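Trypsin-resistant surface T6 protein (Streptococcus pyogenes serotype M6, PDB 4P0D) serves as the backbone pilin whose copies probably join end to end into the shaft of a pilus on the bacterial surface. Local coordinates at residues 90-100 and 111-119; 165-173 and 431-439. The protein carries 1 engineered substitution. All coordinates share one frame; numbering follows the deposited sequence.

Overall arrangement
Running from the N terminus, the chain first builds an Ig-like domain, and here contact 1 closes a short loop, ten residues lying between segments 90-100 and 111-119, and so pairs strands 94-101 and 108-116 as a hairpin. Only after this is complete does contact 2 open at 165-173, at the start of the middle, Cna-B-like part; its partner, 431-439, comes 257 residues later, after most of the remaining strands. The two loops therefore follow one another in series, neither nesting nor crossing. The centres of contact 1 and contact 2 are 62 Å apart, on opposite sides of the chain's centre. Contact 1 holds neighbouring strands within one domain, whereas contact 2 ties the middle of the molecule to its C-terminal region.

Contact 1: residues 90-100 and 111-119; sequences ARGASVYIALL and PILLAASYN
Leu113 reaches diagonally across the strand pair and lays its CD1 methyl between two partners, 3.6 Å from Val95 CG1 and 3.8 Å from Ile97 CD1. Its CG stands anti to the backbone N (chi1 175°), which carries CD1 back over the opposing strand, and both pairs of side chains cross obliquely. Branched aliphatic residues suit this side because Ile59 and Ile62 of helix 56-68 pack against Leu113 and Ile97. These strands, 94-101 and 108-116, form an antiparallel hairpin in the N-terminal Ig-like domain. Six backbone hydrogen bonds join them in the pairs Ser94-Ala116, Tyr96-Leu114 and Ala98-Ile112; the shortest runs from Tyr96 N to Leu114 O at 2.6 Å. On the other face, Ile112 and Leu114 turn to Ile12 of strand 7-13. Ala98, small enough to lie close beside the Ile112 stem, has its CB 4.1 Å from Ile112 CB, while the Ile112 CD1 methyl meets Leu100 CD1 at 3.6 Å. Leu114 O lies at the edge of the Tyr96 ring, and Tyr88 meets that ring edge-to-face. Gly92, with positive phi (82°), lets the chain turn from strand 86-91 into strand 94-101, and Ala90 CB comes 4.1 Å from Ala116 CB. Beyond the hairpin, Tyr118 brings CE2 to 3.9 Å from Ala93 CB, while its hydroxyl hydrogen-bonds to Tyr31 and Asp6.

Contact 2: residues 165-173 and 431-439; sequences TTSLGSVLS and IFYSIDSRP
Phe432 and Leu168 meet at about a right angle: Leu168 CG lies 4.0 Å from ring atom CD2 of Phe432, and the carbonyl oxygen of Leu168 sits in the ring plane at its edge. The Phe432 ring also stacks with Tyr410. Gly169 CA comes against the same ring obliquely. A fully extended first torsion (chi1 178°) brings the Phe432 ring alongside Leu168 and Gly169. The next ring, Tyr433, has Pro439 CG over the centre of one face, 3.8 Å above its plane, while a methyl of Val171 presses on its edge, CG2 lying 3.7 Å from Tyr433 CE2.

Beyond the rings the contact becomes polar. Residues 167-170 form a type II turn with Gly169 at its third position, where the backbone has a positive phi of 86°. Glycine is suited twice over, since a side chain here would also run into Phe432 and the backbone of Ser434. Its carbonyl accepts a nearly straight bond from Ser434 N (2.8 Å, 171° at the hydrogen), although the donor stands above the carbonyl plane. Two residues on, Val171 N donates to Ser437 OG at 2.9 Å, the short serine side chain placing its hydroxyl oxygen as acceptor for the amide where strand 171-179 begins. A water bridges the hydroxyls of Ser170 and Ser434, 2.8 Å from Ser170 OG and 2.7 Å from Ser434 OG.

The turn leads into strand 171-179, and backbone hydrogen bonds of Gly169 and Ser170 with Val265 fasten it to the end of neighbouring strand 258-265. Ile431 also touches Val264 of that strand. On the C-terminal side, strand 431-434 is one of the two outermost strands of a four-stranded antiparallel sheet, next to 425-428, and it is this edge that meets the turn at the start of the middle part of the pilin.

Contact 1: residues 90-100 and 111-119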
ATOM      1  N   ALA A  90     -42.548   7.561  11.376  1.00 19.33           N
ATOM      2  CA  ALA A  90     -42.953   8.648  10.492  1.00 20.23           C
ATOM      3  C   ALA A  90     -44.263   9.212  11.009  1.00 20.75           C
ATOM      4  O   ALA A  90     -45.103   8.460  11.500  1.00 21.60           O
ATOM      5  CB  ALA A  90     -43.143   8.134   9.075  1.00 19.98           C
ATOM      6  N   ARG A  91     -44.419  10.528  10.919  1.00 21.09           N
ATOM      7  CA  ARG A  91     -45.682  11.185  11.268  1.00 22.44           C
ATOM      8  C   ARG A  91     -46.448  11.524   9.989  1.00 21.24           C
ATOM      9  O   ARG A  91     -46.138  12.500   9.314  1.00 20.87           O
ATOM     10  CB  ARG A  91     -45.433  12.454  12.065  1.00 23.97           C
ATOM     11  CG  ARG A  91     -46.733  13.142  12.471  1.00 26.16           C
ATOM     12  CD  ARG A  91     -46.520  14.570  12.938  1.00 27.16           C
ATOM     13  NE  ARG A  91     -46.160  14.576  14.347  1.00 29.51           N
ATOM     14  N   GLY A  92     -47.433  10.699   9.662  1.00 20.14           N
ATOM     15  CA  GLY A  92     -48.255  10.887   8.477  1.00 20.00           C
ATOM     16  C   GLY A  92     -47.567  10.352   7.246  1.00 19.50           C
ATOM     17  O   GLY A  92     -46.364  10.108   7.261  1.00 19.19           O
ATOM     18  N   ALA A  93     -48.334  10.172   6.182  1.00 19.34           N
ATOM     19  CA  ALA A  93     -47.802   9.691   4.928  1.00 19.82           C
ATOM     20  C   ALA A  93     -46.720  10.665   4.486  1.00 19.40           C
ATOM     21  O   ALA A  93     -46.878  11.881   4.605  1.00 18.63           O
ATOM     22  CB  ALA A  93     -48.892   9.574   3.869  1.00 20.88           C
ATOM     23  N   SER A  94     -45.594  10.105   4.058  1.00 19.86           N
ATOM     24  CA  SER A  94     -44.401  10.868   3.745  1.00 19.72           C
ATOM     25  C   SER A  94     -43.394   9.981   3.039  1.00 19.41           C
ATOM     26  O   SER A  94     -43.467   8.750   3.125  1.00 19.52           O
ATOM     27  CB  SER A  94     -43.799  11.472   5.011  1.00 20.12           C
ATOM     28  OG  SER A  94     -43.894  10.560   6.087  1.00 20.90           O
ATOM     29  N   VAL A  95     -42.467  10.627   2.333  1.00 19.04           N
ATOM     30  CA  VAL A  95     -41.490   9.949   1.478  1.00 19.04           C
ATOM     31  C   VAL A  95     -40.115  10.476   1.847  1.00 17.92           C
ATOM     32  O   VAL A  95     -39.933  11.684   1.963  1.00 17.82           O
ATOM     33  CB  VAL A  95     -41.775  10.244  -0.006  1.00 19.22           C
ATOM     34  CG1 VAL A  95     -40.958   9.333  -0.912  1.00 19.38           C
ATOM     35  CG2 VAL A  95     -43.263  10.092  -0.295  1.00 20.65           C
ATOM     36  N   TYR A  96     -39.164   9.567   2.036  1.00 18.43           N
ATOM     37  CA  TYR A  96     -37.807   9.902   2.475  1.00 17.82           C
ATOM     38  C   TYR A  96     -36.721   9.249   1.614  1.00 16.78           C
ATOM     39  O   TYR A  96     -36.897   8.181   1.065  1.00 17.47           O
ATOM     40  CB  TYR A  96     -37.571   9.432   3.926  1.00 18.51           C
ATOM     41  CG  TYR A  96     -38.443  10.081   4.974  1.00 19.57           C
ATOM     42  CD1 TYR A  96     -39.727   9.614   5.222  1.00 20.15           C
ATOM     43  CD2 TYR A  96     -37.975  11.162   5.725  1.00 20.11           C
ATOM     44  CE1 TYR A  96     -40.525  10.207   6.176  1.00 20.80           C
ATOM     45  CE2 TYR A  96     -38.769  11.757   6.687  1.00 20.99           C
ATOM     46  CZ  TYR A  96     -40.040  11.270   6.904  1.00 21.13           C
ATOM     47  OH  TYR A  96     -40.829  11.857   7.851  1.00 23.85           O
ATOM     48  N   ILE A  97     -35.576   9.905   1.543  1.00 17.25           N
ATOM     49  CA  ILE A  97     -34.342   9.264   1.095  1.00 17.49           C
ATOM     50  C   ILE A  97     -33.502   9.052   2.337  1.00 17.41           C
ATOM     51  O   ILE A  97     -33.280   9.993   3.088  1.00 17.52           O
ATOM     52  CB  ILE A  97     -33.565  10.172   0.126  1.00 17.82           C
ATOM     53  CG1 ILE A  97     -34.362  10.368  -1.170  1.00 18.52           C
ATOM     54  CG2 ILE A  97     -32.182   9.593  -0.179  1.00 18.84           C
ATOM     55  CD1 ILE A  97     -34.696   9.092  -1.912  1.00 19.04           C
ATOM     56  N   ALA A  98     -33.034   7.822   2.550  1.00 16.74           N
ATOM     57  CA  ALA A  98     -32.100   7.551   3.630  1.00 15.98           C
ATOM     58  C   ALA A  98     -30.698   7.408   3.056  1.00 15.56           C
ATOM     59  O   ALA A  98     -30.505   6.708   2.061  1.00 16.32           O
ATOM     60  CB  ALA A  98     -32.523   6.296   4.376  1.00 15.87           C
ATOM     61  N   LEU A  99     -29.741   8.107   3.660  1.00 14.90           N
ATOM     62  CA  LEU A  99     -28.322   7.920   3.379  1.00 15.30           C
ATOM     63  C   LEU A  99     -27.589   7.358   4.611  1.00 15.39           C
ATOM     64  O   LEU A  99     -27.724   7.880   5.745  1.00 14.47           O
ATOM     65  CB  LEU A  99     -27.649   9.223   2.931  1.00 14.96           C
ATOM     66  CG  LEU A  99     -28.223   9.871   1.657  1.00 15.58           C
ATOM     67  CD1 LEU A  99     -27.507  11.190   1.374  1.00 15.99           C
ATOM     68  CD2 LEU A  99     -28.139   8.946   0.446  1.00 15.68           C
ATOM     69  N   LEU A 100     -26.808   6.308   4.363  1.00 15.25           N
ATOM     70  CA  LEU A 100     -25.966   5.687   5.384  1.00 16.00           C
ATOM     71  C   LEU A 100     -24.505   6.035   5.070  1.00 16.61           C
ATOM     72  O   LEU A 100     -23.990   5.664   3.994  1.00 18.03           O
ATOM     73  CB  LEU A 100     -26.177   4.169   5.407  1.00 16.86           C
ATOM     74  CG  LEU A 100     -27.592   3.673   5.765  1.00 17.28           C
ATOM     75  CD1 LEU A 100     -28.464   3.498   4.525  1.00 17.93           C
ATOM     76  CD2 LEU A 100     -27.527   2.343   6.503  1.00 17.68           C
ATOM     77  N   PRO A 111     -28.105   4.538  -1.739  1.00 18.46           N
ATOM     78  CA  PRO A 111     -29.238   5.309  -1.167  1.00 17.97           C
ATOM     79  C   PRO A 111     -30.494   4.452  -0.990  1.00 16.89           C
ATOM     80  O   PRO A 111     -30.646   3.458  -1.678  1.00 16.02           O
ATOM     81  CB  PRO A 111     -29.509   6.381  -2.213  1.00 18.51           C
ATOM     82  CG  PRO A 111     -28.415   6.305  -3.210  1.00 18.97           C
ATOM     83  CD  PRO A 111     -27.790   4.954  -3.116  1.00 18.80           C
ATOM     84  N   ILE A 112     -31.379   4.830  -0.080  1.00 16.83           N
ATOM     85  CA  ILE A 112     -32.629   4.099   0.132  1.00 17.23           C
ATOM     86  C   ILE A 112     -33.813   5.051   0.062  1.00 17.94           C
ATOM     87  O   ILE A 112     -33.762   6.160   0.593  1.00 17.72           O
ATOM     88  CB  ILE A 112     -32.658   3.345   1.476  1.00 17.32           C
ATOM     89  CG1 ILE A 112     -31.444   2.421   1.607  1.00 17.62           C
ATOM     90  CG2 ILE A 112     -33.937   2.512   1.584  1.00 17.28           C
ATOM     91  CD1 ILE A 112     -31.292   1.803   2.989  1.00 17.35           C
ATOM     92  N   LEU A 113     -34.853   4.622  -0.653  1.00 19.17           N
ATOM     93  CA  LEU A 113     -36.133   5.316  -0.658  1.00 19.57           C
ATOM     94  C   LEU A 113     -37.118   4.627   0.283  1.00 19.40           C
ATOM     95  O   LEU A 113     -37.429   3.447   0.114  1.00 18.85           O
ATOM     96  CB  LEU A 113     -36.733   5.342  -2.059  1.00 21.36           C
ATOM     97  CG  LEU A 113     -38.142   5.932  -2.161  1.00 22.81           C
ATOM     98  CD1 LEU A 113     -38.109   7.444  -2.073  1.00 23.24           C
ATOM     99  CD2 LEU A 113     -38.776   5.475  -3.468  1.00 25.72           C
ATOM    100  N   LEU A 114     -37.631   5.387   1.242  1.00 19.13           N
ATOM    101  CA  LEU A 114     -38.617   4.884   2.176  1.00 19.47           C
ATOM    102  C   LEU A 114     -39.853   5.772   2.161  1.00 18.41           C
ATOM    103  O   LEU A 114     -39.755   6.998   2.056  1.00 19.47           O
ATOM    104  CB  LEU A 114     -38.056   4.835   3.593  1.00 19.30           C
ATOM    105  CG  LEU A 114     -36.902   3.843   3.800  1.00 20.63           C
ATOM    106  CD1 LEU A 114     -36.177   4.151   5.098  1.00 21.44           C
ATOM    107  CD2 LEU A 114     -37.367   2.393   3.799  1.00 20.54           C
ATOM    108  N   ALA A 115     -41.008   5.154   2.300  1.00 17.87           N
ATOM    109  CA  ALA A 115     -42.263   5.909   2.307  1.00 18.80           C
ATOM    110  C   ALA A 115     -43.258   5.282   3.267  1.00 18.94           C
ATOM    111  O   ALA A 115     -43.333   4.060   3.342  1.00 18.74           O
ATOM    112  CB  ALA A 115     -42.849   5.951   0.904  1.00 18.29           C
ATOM    113  N   ALA A 116     -43.996   6.118   4.012  1.00 19.78           N
ATOM    114  CA  ALA A 116     -45.197   5.664   4.717  1.00 20.07           C
ATOM    115  C   ALA A 116     -46.404   6.020   3.854  1.00 20.99           C
ATOM    116  O   ALA A 116     -46.557   7.178   3.429  1.00 20.63           O
ATOM    117  CB  ALA A 116     -45.303   6.288   6.089  1.00 20.08           C
ATOM    118  N   SER A 117     -47.241   5.017   3.584  1.00 21.92           N
ATOM    119  CA  SER A 117     -48.305   5.127   2.565  1.00 22.78           C
ATOM    120  C   SER A 117     -49.612   4.441   2.945  1.00 22.53           C
ATOM    121  O   SER A 117     -49.601   3.377   3.554  1.00 21.63           O
ATOM    122  CB  SER A 117     -47.817   4.506   1.255  1.00 23.42           C
ATOM    123  OG  SER A 117     -48.848   4.549   0.282  1.00 24.10           O
ATOM    124  N   TYR A 118     -50.734   5.044   2.548  1.00 23.22           N
ATOM    125  CA  TYR A 118     -52.049   4.452   2.748  1.00 23.73           C
ATOM    126  C   TYR A 118     -52.411   3.466   1.649  1.00 25.76           C
ATOM    127  O   TYR A 118     -53.452   2.825   1.735  1.00 27.65           O
ATOM    128  CB  TYR A 118     -53.139   5.539   2.816  1.00 22.61           C
ATOM    129  CG  TYR A 118     -53.013   6.438   4.008  1.00 21.30           C
ATOM    130  CD1 TYR A 118     -53.270   5.962   5.293  1.00 21.29           C
ATOM    131  CD2 TYR A 118     -52.653   7.764   3.863  1.00 20.69           C
ATOM    132  CE1 TYR A 118     -53.161   6.782   6.403  1.00 20.58           C
ATOM    133  CE2 TYR A 118     -52.536   8.593   4.965  1.00 20.86           C
ATOM    134  CZ  TYR A 118     -52.785   8.083   6.245  1.00 19.91           C
ATOM    135  OH  TYR A 118     -52.654   8.888   7.350  1.00 19.25           O
ATOM    136  N   ASN A 119     -51.572   3.335   0.622  1.00 28.05           N
ATOM    137  CA  ASN A 119     -51.890   2.504  -0.538  1.00 30.67           C
ATOM    138  C   ASN A 119     -51.019   1.268  -0.673  1.00 30.95           C
ATOM    139  O   ASN A 119     -50.830   0.762  -1.782  1.00 31.74           O
ATOM    140  CB  ASN A 119     -51.769   3.343  -1.820  1.00 32.74           C
ATOM    141  CG  ASN A 119     -52.612   2.803  -2.963  1.00 35.55           C
ATOM    142  OD1 ASN A 119     -53.543   2.018  -2.761  1.00 38.78           O
ATOM    143  ND2 ASN A 119     -52.300   3.237  -4.175  1.00 37.16           N
TER

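Contact 2: residues 165-173 and 431-439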
ATOM      1  N   THR A 165      13.172 -11.072   3.610  1.00 17.24           N
ATOM      2  CA  THR A 165      14.465 -10.395   3.633  1.00 16.37           C
ATOM      3  C   THR A 165      15.044 -10.211   2.223  1.00 15.59           C
ATOM      4  O   THR A 165      14.672 -10.901   1.288  1.00 16.66           O
ATOM      5  CB  THR A 165      15.485 -11.158   4.502  1.00 16.08           C
ATOM      6  OG1 THR A 165      15.898 -12.354   3.833  1.00 16.15           O
ATOM      7  CG2 THR A 165      14.878 -11.532   5.860  1.00 16.89           C
ATOM      8  N   THR A 166      15.971  -9.280   2.092  1.00 15.00           N
ATOM      9  CA  THR A 166      16.564  -8.975   0.800  1.00 14.81           C
ATOM     10  C   THR A 166      17.991  -8.444   0.975  1.00 15.12           C
ATOM     11  O   THR A 166      18.504  -8.338   2.106  1.00 15.98           O
ATOM     12  CB  THR A 166      15.689  -7.944   0.054  1.00 14.64           C
ATOM     13  OG1 THR A 166      16.132  -7.821  -1.305  1.00 14.96           O
ATOM     14  CG2 THR A 166      15.758  -6.617   0.735  1.00 14.66           C
ATOM     15  N   SER A 167      18.629  -8.082  -0.130  1.00 15.51           N
ATOM     16  CA  SER A 167      20.001  -7.621  -0.087  1.00 15.30           C
ATOM     17  C   SER A 167      20.189  -6.438  -1.030  1.00 15.25           C
ATOM     18  O   SER A 167      19.371  -6.212  -1.939  1.00 14.68           O
ATOM     19  CB  SER A 167      20.928  -8.772  -0.444  1.00 16.18           C
ATOM     20  OG  SER A 167      20.724  -9.182  -1.796  1.00 17.50           O
ATOM     21  N   LEU A 168      21.253  -5.674  -0.802  1.00 14.75           N
ATOM     22  CA  LEU A 168      21.609  -4.540  -1.678  1.00 14.61           C
ATOM     23  C   LEU A 168      21.680  -4.977  -3.142  1.00 14.25           C
ATOM     24  O   LEU A 168      22.310  -5.985  -3.474  1.00 14.22           O
ATOM     25  CB  LEU A 168      22.954  -3.938  -1.260  1.00 15.16           C
ATOM     26  CG  LEU A 168      23.529  -2.850  -2.171  1.00 15.24           C
ATOM     27  CD1 LEU A 168      22.661  -1.603  -2.094  1.00 16.39           C
ATOM     28  CD2 LEU A 168      24.947  -2.537  -1.745  1.00 15.45           C
ATOM     29  N   GLY A 169      21.009  -4.232  -4.005  1.00 13.68           N
ATOM     30  CA  GLY A 169      20.997  -4.522  -5.440  1.00 13.69           C
ATOM     31  C   GLY A 169      19.948  -5.526  -5.878  1.00 13.30           C
ATOM     32  O   GLY A 169      19.871  -5.822  -7.052  1.00 13.12           O
ATOM     33  N   SER A 170      19.115  -6.027  -4.965  1.00 13.19           N
ATOM     34  CA  SER A 170      18.048  -6.965  -5.337  1.00 13.32           C
ATOM     35  C   SER A 170      16.815  -6.258  -5.913  1.00 13.16           C
ATOM     36  O   SER A 170      16.381  -5.233  -5.396  1.00 13.12           O
ATOM     37  CB  SER A 170      17.629  -7.789  -4.120  1.00 13.74           C
ATOM     38  OG  SER A 170      18.702  -8.574  -3.626  1.00 13.95           O
ATOM     39  N   VAL A 171      16.241  -6.810  -6.972  1.00 13.56           N
ATOM     40  CA  VAL A 171      15.001  -6.275  -7.533  1.00 13.66           C
ATOM     41  C   VAL A 171      13.816  -7.011  -6.900  1.00 13.12           C
ATOM     42  O   VAL A 171      13.724  -8.248  -6.924  1.00 12.52           O
ATOM     43  CB  VAL A 171      14.959  -6.382  -9.069  1.00 14.29           C
ATOM     44  CG1 VAL A 171      13.564  -6.160  -9.618  1.00 14.79           C
ATOM     45  CG2 VAL A 171      15.927  -5.384  -9.693  1.00 14.98           C
ATOM     46  N   LEU A 172      12.914  -6.231  -6.325  1.00 12.64           N
ATOM     47  CA  LEU A 172      11.725  -6.773  -5.665  1.00 12.59           C
ATOM     48  C   LEU A 172      10.489  -6.486  -6.503  1.00 12.61           C
ATOM     49  O   LEU A 172      10.355  -5.376  -7.058  1.00 14.17           O
ATOM     50  CB  LEU A 172      11.583  -6.149  -4.276  1.00 12.72           C
ATOM     51  CG  LEU A 172      12.764  -6.371  -3.326  1.00 13.19           C
ATOM     52  CD1 LEU A 172      12.449  -5.842  -1.949  1.00 13.99           C
ATOM     53  CD2 LEU A 172      13.109  -7.836  -3.211  1.00 13.42           C
ATOM     54  N   SER A 173       9.597  -7.462  -6.586  1.00 12.12           N
ATOM     55  CA  SER A 173       8.442  -7.404  -7.481  1.00 12.71           C
ATOM     56  C   SER A 173       7.183  -7.343  -6.633  1.00 13.12           C
ATOM     57  O   SER A 173       6.863  -8.277  -5.921  1.00 13.28           O
ATOM     58  CB  SER A 173       8.400  -8.616  -8.408  1.00 12.38           C
ATOM     59  OG  SER A 173       9.541  -8.606  -9.258  1.00 12.95           O
ATOM     60  N   ILE A 431      22.098   3.168 -11.105  1.00 25.80           N
ATOM     61  CA  ILE A 431      21.558   2.278 -10.072  1.00 24.20           C
ATOM     62  C   ILE A 431      22.340   0.962 -10.020  1.00 22.16           C
ATOM     63  O   ILE A 431      22.630   0.363 -11.064  1.00 19.97           O
ATOM     64  CB  ILE A 431      20.058   1.989 -10.329  1.00 25.32           C
ATOM     65  CG1 ILE A 431      19.267   3.305 -10.357  1.00 27.05           C
ATOM     66  CG2 ILE A 431      19.487   1.045  -9.276  1.00 25.41           C
ATOM     67  CD1 ILE A 431      17.773   3.125 -10.516  1.00 27.21           C
ATOM     68  N   PHE A 432      22.663   0.515  -8.799  1.00 20.35           N
ATOM     69  CA  PHE A 432      23.331  -0.770  -8.589  1.00 18.92           C
ATOM     70  C   PHE A 432      22.349  -1.950  -8.556  1.00 18.30           C
ATOM     71  O   PHE A 432      21.344  -1.935  -7.824  1.00 17.57           O
ATOM     72  CB  PHE A 432      24.150  -0.785  -7.296  1.00 18.26           C
ATOM     73  CG  PHE A 432      24.814  -2.111  -7.024  1.00 18.09           C
ATOM     74  CD1 PHE A 432      25.935  -2.496  -7.740  1.00 17.99           C
ATOM     75  CD2 PHE A 432      24.307  -2.982  -6.077  1.00 18.31           C
ATOM     76  CE1 PHE A 432      26.542  -3.716  -7.510  1.00 18.23           C
ATOM     77  CE2 PHE A 432      24.911  -4.212  -5.839  1.00 18.59           C
ATOM     78  CZ  PHE A 432      26.022  -4.585  -6.557  1.00 18.06           C
ATOM     79  N   TYR A 433      22.681  -2.985  -9.329  1.00 17.18           N
ATOM     80  CA  TYR A 433      21.946  -4.239  -9.339  1.00 16.82           C
ATOM     81  C   TYR A 433      22.895  -5.353  -9.009  1.00 15.86           C
ATOM     82  O   TYR A 433      24.011  -5.393  -9.523  1.00 15.59           O
ATOM     83  CB  TYR A 433      21.390  -4.535 -10.733  1.00 17.43           C
ATOM     84  CG  TYR A 433      20.358  -3.548 -11.174  1.00 18.37           C
ATOM     85  CD1 TYR A 433      20.732  -2.310 -11.681  1.00 19.14           C
ATOM     86  CD2 TYR A 433      19.010  -3.837 -11.064  1.00 18.62           C
ATOM     87  CE1 TYR A 433      19.789  -1.383 -12.067  1.00 19.99           C
ATOM     88  CE2 TYR A 433      18.055  -2.929 -11.471  1.00 19.75           C
ATOM     89  CZ  TYR A 433      18.454  -1.700 -11.959  1.00 20.20           C
ATOM     90  OH  TYR A 433      17.499  -0.795 -12.344  1.00 21.62           O
ATOM     91  N   SER A 434      22.410  -6.313  -8.243  1.00 14.82           N
ATOM     92  CA  SER A 434      23.179  -7.497  -7.923  1.00 14.42           C
ATOM     93  C   SER A 434      23.284  -8.381  -9.167  1.00 14.49           C
ATOM     94  O   SER A 434      22.556  -8.202 -10.143  1.00 13.84           O
ATOM     95  CB  SER A 434      22.500  -8.266  -6.805  1.00 14.55           C
ATOM     96  OG  SER A 434      21.271  -8.809  -7.251  1.00 14.37           O
ATOM     97  N   ILE A 435      24.187  -9.348  -9.106  1.00 14.94           N
ATOM     98  CA  ILE A 435      24.370 -10.322 -10.174  1.00 15.27           C
ATOM     99  C   ILE A 435      23.050 -11.015 -10.499  1.00 14.93           C
ATOM    100  O   ILE A 435      22.688 -11.182 -11.677  1.00 14.82           O
ATOM    101  CB  ILE A 435      25.428 -11.378  -9.778  1.00 16.31           C
ATOM    102  CG1 ILE A 435      26.818 -10.741  -9.605  1.00 17.63           C
ATOM    103  CG2 ILE A 435      25.459 -12.529 -10.763  1.00 15.90           C
ATOM    104  CD1 ILE A 435      27.462 -10.221 -10.875  1.00 18.49           C
ATOM    105  N   ASP A 436      22.325 -11.420  -9.463  1.00 14.50           N
ATOM    106  CA  ASP A 436      21.065 -12.142  -9.663  1.00 14.66           C
ATOM    107  C   ASP A 436      19.903 -11.267 -10.141  1.00 13.92           C
ATOM    108  O   ASP A 436      18.877 -11.784 -10.556  1.00 14.18           O
ATOM    109  CB  ASP A 436      20.675 -12.920  -8.402  1.00 15.23           C
ATOM    110  CG  ASP A 436      21.588 -14.114  -8.146  1.00 16.70           C
ATOM    111  OD1 ASP A 436      22.108 -14.716  -9.117  1.00 16.59           O
ATOM    112  OD2 ASP A 436      21.786 -14.442  -6.958  1.00 17.67           O
ATOM    113  N   SER A 437      20.066  -9.950 -10.073  1.00 14.17           N
ATOM    114  CA  SER A 437      19.077  -9.022 -10.600  1.00 14.05           C
ATOM    115  C   SER A 437      19.608  -8.274 -11.833  1.00 14.36           C
ATOM    116  O   SER A 437      19.248  -7.123 -12.073  1.00 13.78           O
ATOM    117  CB  SER A 437      18.650  -8.043  -9.510  1.00 13.99           C
ATOM    118  OG  SER A 437      17.724  -8.657  -8.632  1.00 14.42           O
ATOM    119  N   ARG A 438      20.456  -8.936 -12.620  1.00 15.36           N
ATOM    120  CA  ARG A 438      20.996  -8.336 -13.848  1.00 16.37           C
ATOM    121  C   ARG A 438      19.866  -7.820 -14.746  1.00 16.70           C
ATOM    122  O   ARG A 438      19.022  -8.619 -15.178  1.00 15.97           O
ATOM    123  CB  ARG A 438      21.836  -9.371 -14.601  1.00 16.45           C
ATOM    124  CG  ARG A 438      22.481  -8.823 -15.862  1.00 17.42           C
ATOM    125  CD  ARG A 438      23.189  -9.922 -16.612  1.00 18.11           C
ATOM    126  NE  ARG A 438      23.992  -9.423 -17.729  1.00 18.73           N
ATOM    127  CZ  ARG A 438      24.891 -10.167 -18.376  1.00 19.92           C
ATOM    128  NH1 ARG A 438      25.106 -11.431 -18.023  1.00 19.27           N
ATOM    129  NH2 ARG A 438      25.592  -9.643 -19.372  1.00 20.51           N
ATOM    130  N   PRO A 439      19.816  -6.487 -14.984  1.00 17.81           N
ATOM    131  CA  PRO A 439      18.727  -5.920 -15.753  1.00 19.40           C
ATOM    132  C   PRO A 439      19.011  -5.960 -17.245  1.00 21.90           C
ATOM    133  O   PRO A 439      20.137  -6.252 -17.667  1.00 21.39           O
ATOM    134  CB  PRO A 439      18.681  -4.465 -15.261  1.00 19.45           C
ATOM    135  CG  PRO A 439      20.118  -4.145 -14.993  1.00 18.89           C
ATOM    136  CD  PRO A 439      20.731  -5.427 -14.490  1.00 18.37           C
TER
HETATM  137  O   HOH W   1      20.038 -10.361  -5.347  1.00 16.48           O